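PDB 5LXZ: secreted protein from Streptomyces lividans TK24, which probably acts as a copper-radical oxidase of the galactose oxidase-like AA5 family, seen here as an engineered variant with copper bound. Local coordinates for residues Tyr248-Leu254 with Thr297-Leu303; Lys308-Gly313 with Thr326-Val332. The protein carries 1 engineered substitution. One frame throughout, in Å; residues are numbered along the deposited sequence.

Contact 1. Residues Tyr248-Leu254 with Thr297-Leu303. With CU (copper (II) ion), chain B; EDO (1,2-ethanediol), chain P.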
loop_
_atom_site.group_PDB
_atom_site.type_symbol
_atom_site.label_atom_id
_atom_site.label_comp_id
_atom_site.label_asym_id
_atom_site.label_seq_id
_atom_site.Cartn_x
_atom_site.Cartn_y
_atom_site.Cartn_z
ATOM N N TYR A 248 -2.098 -9.214 -0.816
ATOM C CA TYR A 248 -2.438 -7.781 -0.722
ATOM C C TYR A 248 -3.236 -7.393 0.536
ATOM O O TYR A 248 -4.180 -6.590 0.481
ATOM C CB TYR A 248 -3.209 -7.284 -1.934
ATOM C CG TYR A 248 -2.511 -7.192 -3.229
ATOM C CD1 TYR A 248 -1.195 -7.603 -3.415
ATOM C CD2 TYR A 248 -3.193 -6.603 -4.275
ATOM C CE1 TYR A 248 -0.608 -7.465 -4.652
ATOM C CE2 TYR A 248 -2.623 -6.490 -5.495
ATOM C CZ TYR A 248 -1.342 -6.909 -5.680
ATOM O OH TYR A 248 -0.855 -6.723 -6.932
ATOM N N PRO A 249 -2.881 -7.926 1.704
ATOM C CA PRO A 249 -3.529 -7.453 2.918
ATOM C C PRO A 249 -2.920 -6.114 3.421
ATOM O O PRO A 249 -1.747 -5.808 3.147
ATOM C CB PRO A 249 -3.218 -8.562 3.900
ATOM C CG PRO A 249 -1.840 -8.927 3.553
ATOM C CD PRO A 249 -1.773 -8.835 2.033
ATOM N N THR A 250 -3.725 -5.358 4.175
ATOM C CA THR A 250 -3.133 -4.305 5.002
ATOM C C THR A 250 -2.891 -4.830 6.384
ATOM O O THR A 250 -3.764 -5.475 6.956
ATOM C CB THR A 250 -4.043 -3.076 5.051
ATOM O OG1 THR A 250 -3.897 -2.408 3.791
ATOM C CG2 THR A 250 -3.668 -2.089 6.136
ATOM N N LEU A 251 -1.697 -4.522 6.911
ATOM C CA LEU A 251 -1.370 -4.724 8.318
ATOM C C LEU A 251 -1.266 -3.370 8.972
ATOM O O LEU A 251 -0.532 -2.514 8.462
ATOM C CB LEU A 251 -0.037 -5.442 8.430
ATOM C CG LEU A 251 -0.093 -6.974 8.460
ATOM C CD1 LEU A 251 -0.793 -7.604 7.327
ATOM C CD2 LEU A 251 1.354 -7.491 8.580
ATOM N N THR A 252 -1.980 -3.141 10.041
ATOM C CA THR A 252 -1.981 -1.826 10.684
ATOM C C THR A 252 -2.027 -1.972 12.200
ATOM O O THR A 252 -2.694 -2.845 12.726
ATOM C CB THR A 252 -3.137 -0.960 10.107
ATOM O OG1 THR A 252 -2.909 0.414 10.433
ATOM C CG2 THR A 252 -4.476 -1.391 10.542
ATOM N N THR A 253 -1.282 -1.129 12.890
ATOM C CA THR A 253 -1.200 -1.219 14.363
ATOM C C THR A 253 -2.412 -0.648 15.050
ATOM O O THR A 253 -2.878 0.446 14.692
ATOM C CB THR A 253 0.006 -0.419 14.805
ATOM O OG1 THR A 253 1.173 -0.957 14.149
ATOM C CG2 THR A 253 0.169 -0.453 16.314
ATOM N N LEU A 254 -2.922 -1.385 16.019
ATOM C CA LEU A 254 -4.051 -0.945 16.829
ATOM C C LEU A 254 -3.567 -0.229 18.111
ATOM O O LEU A 254 -2.384 -0.157 18.406
ATOM C CB LEU A 254 -4.927 -2.151 17.175
ATOM C CG LEU A 254 -5.533 -2.891 15.980
ATOM C CD1 LEU A 254 -6.316 -4.107 16.479
ATOM C CD2 LEU A 254 -6.463 -2.000 15.175
ATOM N N THR A 297 -8.561 -4.709 -1.328
ATOM C CA THR A 297 -7.172 -4.981 -0.940
ATOM C C THR A 297 -6.403 -3.712 -0.664
ATOM O O THR A 297 -6.783 -2.622 -1.073
ATOM C CB THR A 297 -6.441 -5.786 -2.021
ATOM O OG1 THR A 297 -6.307 -4.988 -3.203
ATOM C CG2 THR A 297 -7.136 -7.089 -2.280
ATOM N N TYR A 298 -5.313 -3.846 0.084
ATOM C CA TYR A 298 -4.519 -2.737 0.586
ATOM C C TYR A 298 -5.384 -1.546 1.005
ATOM O O TYR A 298 -5.107 -0.385 0.604
ATOM C CB TYR A 298 -3.403 -2.317 -0.386
ATOM C CG TYR A 298 -2.278 -3.304 -0.535
ATOM C CD1 TYR A 298 -1.632 -3.818 0.569
ATOM C CD2 TYR A 298 -1.816 -3.703 -1.791
ATOM C CE1 TYR A 298 -0.588 -4.703 0.438
ATOM C CE2 TYR A 298 -0.787 -4.602 -1.935
ATOM C CZ TYR A 298 -0.142 -5.081 -0.832
ATOM O OH TYR A 298 0.905 -5.964 -1.032
ATOM N N PRO A 299 -6.385 -1.765 1.854
ATOM C CA PRO A 299 -7.148 -0.618 2.339
ATOM C C PRO A 299 -6.272 0.286 3.161
ATOM O O PRO A 299 -5.504 -0.160 3.984
ATOM C CB PRO A 299 -8.261 -1.225 3.182
ATOM C CG PRO A 299 -7.632 -2.526 3.653
ATOM C CD PRO A 299 -6.761 -3.020 2.545
ATOM N N ALA A 300 -6.356 1.592 2.947
ATOM C CA ALA A 300 -5.552 2.530 3.711
ATOM C C ALA A 300 -6.173 2.773 5.074
ATOM O O ALA A 300 -7.113 3.550 5.190
ATOM C CB ALA A 300 -5.403 3.826 2.941
ATOM N N LEU A 301 -5.643 2.087 6.089
ATOM C CA LEU A 301 -6.229 2.034 7.427
ATOM C C LEU A 301 -5.237 2.620 8.433
ATOM O O LEU A 301 -4.167 2.050 8.637
ATOM C CB LEU A 301 -6.530 0.599 7.819
ATOM C CG LEU A 301 -7.504 -0.145 6.915
ATOM C CD1 LEU A 301 -7.628 -1.601 7.365
ATOM C CD2 LEU A 301 -8.881 0.495 6.920
ATOM N N PHE A 302 -5.641 3.685 9.097
ATOM C CA PHE A 302 -4.740 4.410 10.008
ATOM C C PHE A 302 -5.329 4.455 11.406
ATOM O O PHE A 302 -6.515 4.739 11.578
ATOM C CB PHE A 302 -4.573 5.843 9.534
ATOM C CG PHE A 302 -3.753 5.983 8.264
ATOM C CD1 PHE A 302 -4.313 5.789 7.034
ATOM C CD2 PHE A 302 -2.415 6.300 8.328
ATOM C CE1 PHE A 302 -3.540 5.897 5.887
ATOM C CE2 PHE A 302 -1.654 6.435 7.200
ATOM C CZ PHE A 302 -2.214 6.200 5.977
ATOM N N LEU A 303 -4.468 4.316 12.415
ATOM C CA LEU A 303 -4.922 4.462 13.786
ATOM C C LEU A 303 -5.119 5.920 14.148
ATOM O O LEU A 303 -4.183 6.737 14.065
ATOM C CB LEU A 303 -3.902 3.825 14.731
ATOM C CG LEU A 303 -4.267 3.830 16.209
ATOM C CD1 LEU A 303 -5.473 2.957 16.501
ATOM C CD2 LEU A 303 -3.046 3.281 16.958
HETATM CU CU CU B . 0.943 -5.729 -7.085
HETATM C C1 EDO P . 0.402 -2.576 3.307
HETATM O O1 EDO P . 1.742 -3.072 3.461
HETATM C C2 EDO P . -0.070 -2.026 4.606
HETATM O O2 EDO P . 0.344 -3.018 5.552
HETATM O O HOH W 1 -2.077 1.921 12.512
HETATM O O HOH W 2 0.583 -7.430 -8.408
#

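Contact 2. Residues Lys308-Gly313 with Thr326-Val332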
loop_
_atom_site.group_PDB
_atom_site.type_symbol
_atom_site.label_atom_id
_atom_site.label_comp_id
_atom_site.label_asym_id
_atom_site.label_seq_id
_atom_site.Cartn_x
_atom_site.Cartn_y
_atom_site.Cartn_z
ATOM N N LYS A 308 -9.868 4.282 17.193
ATOM C CA LYS A 308 -10.558 3.796 16.019
ATOM C C LYS A 308 -9.627 3.869 14.831
ATOM O O LYS A 308 -8.568 4.450 14.886
ATOM C CB LYS A 308 -11.876 4.565 15.796
ATOM C CG LYS A 308 -12.785 4.492 17.036
ATOM C CD LYS A 308 -14.152 5.104 16.768
ATOM C CE LYS A 308 -14.940 5.162 18.098
ATOM N NZ LYS A 308 -16.261 5.841 17.996
ATOM N N ILE A 309 -10.052 3.225 13.764
ATOM C CA ILE A 309 -9.293 3.153 12.537
ATOM C C ILE A 309 -9.960 4.006 11.475
ATOM O O ILE A 309 -11.168 3.851 11.215
ATOM C CB ILE A 309 -9.193 1.700 12.063
ATOM C CG1 ILE A 309 -8.228 0.890 12.913
ATOM C CG2 ILE A 309 -8.758 1.593 10.575
ATOM C CD1 ILE A 309 -6.734 1.219 12.774
ATOM N N PHE A 310 -9.181 4.898 10.856
ATOM C CA PHE A 310 -9.654 5.641 9.746
ATOM C C PHE A 310 -9.335 4.935 8.459
ATOM O O PHE A 310 -8.183 4.611 8.210
ATOM C CB PHE A 310 -9.034 7.037 9.722
ATOM C CG PHE A 310 -9.535 7.904 8.591
ATOM C CD1 PHE A 310 -10.898 8.140 8.461
ATOM C CD2 PHE A 310 -8.695 8.400 7.650
ATOM C CE1 PHE A 310 -11.371 8.947 7.443
ATOM C CE2 PHE A 310 -9.177 9.217 6.614
ATOM C CZ PHE A 310 -10.501 9.475 6.529
ATOM N N TYR A 311 -10.389 4.677 7.687
ATOM C CA TYR A 311 -10.250 4.152 6.309
ATOM C C TYR A 311 -10.432 5.314 5.403
ATOM O O TYR A 311 -11.524 5.887 5.331
ATOM C CB TYR A 311 -11.290 3.086 6.065
ATOM C CG TYR A 311 -11.398 2.615 4.630
ATOM C CD1 TYR A 311 -10.257 2.196 3.915
ATOM C CD2 TYR A 311 -12.611 2.535 3.990
ATOM C CE1 TYR A 311 -10.359 1.734 2.609
ATOM C CE2 TYR A 311 -12.714 2.015 2.728
ATOM C CZ TYR A 311 -11.585 1.622 2.032
ATOM O OH TYR A 311 -11.625 1.083 0.776
ATOM N N SER A 312 -9.406 5.614 4.604
ATOM C CA SER A 312 -9.448 6.799 3.765
ATOM C C SER A 312 -10.237 6.532 2.480
ATOM O O SER A 312 -10.537 7.492 1.781
ATOM C CB SER A 312 -8.050 7.256 3.388
ATOM O OG SER A 312 -7.480 6.370 2.430
ATOM N N GLY A 313 -10.520 5.287 2.170
ATOM C CA GLY A 313 -11.103 4.888 0.902
ATOM C C GLY A 313 -10.083 4.436 -0.131
ATOM O O GLY A 313 -10.446 3.727 -1.074
ATOM N N THR A 326 -16.517 3.139 0.841
ATOM C CA THR A 326 -16.749 4.522 1.354
ATOM C C THR A 326 -15.739 4.802 2.484
ATOM O O THR A 326 -15.631 3.972 3.389
ATOM C CB THR A 326 -18.156 4.658 1.919
ATOM O OG1 THR A 326 -19.107 4.231 0.907
ATOM C CG2 THR A 326 -18.464 6.098 2.223
ATOM N N PRO A 327 -15.066 5.955 2.475
ATOM C CA PRO A 327 -14.239 6.318 3.642
ATOM C C PRO A 327 -15.047 6.326 4.916
ATOM O O PRO A 327 -16.228 6.593 4.944
ATOM C CB PRO A 327 -13.774 7.735 3.333
ATOM C CG PRO A 327 -13.946 7.909 1.878
ATOM C CD PRO A 327 -15.102 7.052 1.484
ATOM N N GLY A 328 -14.373 6.072 6.022
ATOM C CA GLY A 328 -15.071 6.135 7.290
ATOM C C GLY A 328 -14.185 5.758 8.462
ATOM O O GLY A 328 -13.036 5.430 8.323
ATOM N N VAL A 329 -14.823 5.784 9.620
ATOM C CA VAL A 329 -14.177 5.506 10.891
ATOM C C VAL A 329 -14.703 4.178 11.416
ATOM O O VAL A 329 -15.926 3.986 11.590
ATOM C CB VAL A 329 -14.498 6.610 11.893
ATOM C CG1 VAL A 329 -13.987 6.289 13.281
ATOM C CG2 VAL A 329 -13.882 7.938 11.434
ATOM N N TRP A 330 -13.777 3.264 11.660
ATOM C CA TRP A 330 -14.083 1.909 12.058
ATOM C C TRP A 330 -13.665 1.680 13.491
ATOM O O TRP A 330 -12.469 1.753 13.810
ATOM C CB TRP A 330 -13.337 0.955 11.123
ATOM C CG TRP A 330 -13.532 -0.498 11.320
ATOM C CD1 TRP A 330 -14.582 -1.145 11.900
ATOM C CD2 TRP A 330 -12.619 -1.524 10.906
ATOM N NE1 TRP A 330 -14.364 -2.496 11.899
ATOM C CE2 TRP A 330 -13.180 -2.760 11.266
ATOM C CE3 TRP A 330 -11.395 -1.512 10.220
ATOM C CZ2 TRP A 330 -12.561 -3.941 10.988
ATOM C CZ3 TRP A 330 -10.776 -2.684 9.965
ATOM C CH2 TRP A 330 -11.355 -3.912 10.337
ATOM N N ASP A 331 -14.614 1.366 14.363
ATOM C CA ASP A 331 -14.275 0.913 15.715
ATOM C C ASP A 331 -14.091 -0.586 15.589
ATOM O O ASP A 331 -15.051 -1.333 15.398
ATOM C CB ASP A 331 -15.416 1.240 16.641
ATOM C CG ASP A 331 -15.132 0.861 18.080
ATOM O OD1 ASP A 331 -14.439 -0.145 18.315
ATOM O OD2 ASP A 331 -15.562 1.598 18.986
ATOM N N VAL A 332 -12.838 -1.043 15.639
ATOM C CA VAL A 332 -12.551 -2.432 15.402
ATOM C C VAL A 332 -13.120 -3.316 16.508
ATOM O O VAL A 332 -13.500 -4.438 16.251
ATOM C CB VAL A 332 -11.036 -2.647 15.250
ATOM C CG1 VAL A 332 -10.702 -4.108 15.031
ATOM C CG2 VAL A 332 -10.478 -1.816 14.101
#

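Contact 1. Residues Tyr248-Leu254 with Thr297-Leu303
Start at Tyr-248, whose OH binds the copper at 2.1 Å; His-461 and His-548 also bind it, water 2 adds a further ligand, and Tyr-460 hydrogen-bonds to that same OH. Tyr-248 O accepts a hydrogen bond from Tyr-298 N (3.0 Å). The Tyr-248 and Tyr-298 rings lie 25° apart in plane but barely overlap; instead, Tyr-248 CB sits over the Tyr-298 ring face in a CH-pi contact, 3.9 Å from the centroid. Next, Thr-250 points across and its OG1 donates to Pro-299 O (2.8 Å). Leu-251 turns away, and its N donates to a 1,2-ethanediol molecule. Thr-252 repeats the threonine link: OG1 donates to Leu-301 O (2.7 Å) and also accepts from water 1, which donates to Thr-253 O as well. Leu-303 packs against Thr-253 and Leu-254. Strands 250-253 and 301-303 run nearly parallel, 8° apart, with axes 6.8 Å from each other, linked by threonine hydroxyls and one preceding backbone hydrogen bond, without a ladder: neighbouring innermost strands of a Kelch beta-propeller, beside the copper site.

Contact 2. Residues Lys308-Gly313 with Thr326-Val332
Ile-309, Lys-308 and Tyr-311 lose the most surface where strand 309-311 meets strand 328-330, an antiparallel pair with axes 4.7 Å apart. Ile-309 forms a hydrogen-bonded pair with Trp-330: Ile-309 N donates to Trp-330 O (2.8 Å), and Trp-330 N donates back to Ile-309 O (2.7 Å). Ile-309 O also receives a CA-H...O contact from Val-329 CA at 3.4 Å. Ile-309 packs its CG1 on Val-332 CG2 (3.7 Å) and its CG2 near Trp-330 CE3 (4.1 Å), so the apolar face continues past the end of the strand.

From CB outward the Lys-308 chain is extended and lies across strand 328-330, roughly at right angles. Lys-308 CB is 3.5 Å from Trp-330 O and Lys-308 CD 3.7 Å from Val-329 CG1, while Lys-308 NZ stays 4.4 Å from Asp-331 OD2, beyond salt-bridge range; Asp-331 OD1 accepts a hydrogen bond from Thr-334 N.

Tyr-311 makes the second hydrogen-bonded pair, with Gly-328: Tyr-311 N to Gly-328 O is 2.8 Å, and Gly-328 N to Tyr-311 O is 2.9 Å. Gly-328 has no side chain beside the tyrosine, whose ring brings its edge to Thr-326 O, 3.4 Å from Tyr-311 CD2; Tyr-311 OH hydrogen-bonds to Gly-324 O. Between these two pairs, Phe-310 and Val-329 face the other side of the sheet as a non-hydrogen-bonded pair.

These are the two middle strands of a four-stranded propeller blade, flanked by 301-303 and 337-339. Trp-330 and Val-332 reach Leu-260 in strand 259-262 of the preceding blade, whereas Phe-310 and Pro-327 touch Phe-395 in strand 395-397 of the following one.

Overall arrangement
Both segments of contact 1 precede those of contact 2 in the sequence, and the contact centres lie 10 Å apart. What they share is one antiparallel sheet, ordered 301-303, 309-311, 328-330, 337-339. Strand 301-303, from contact 1, is an edge strand of that sheet, on the propeller's inner side, and neighbours strand 309-311 of contact 2; Phe-302 O to Phe-310 N, 2.8 Å, is a probable backbone hydrogen bond between them, and Leu-301 CD2 packs on Tyr-311 CB at 3.6 Å. Contact 1 thus joins two successive Kelch blades, whereas contact 2 lies within the second. Moving from one to the other leads outward through the propeller, away from the copper site.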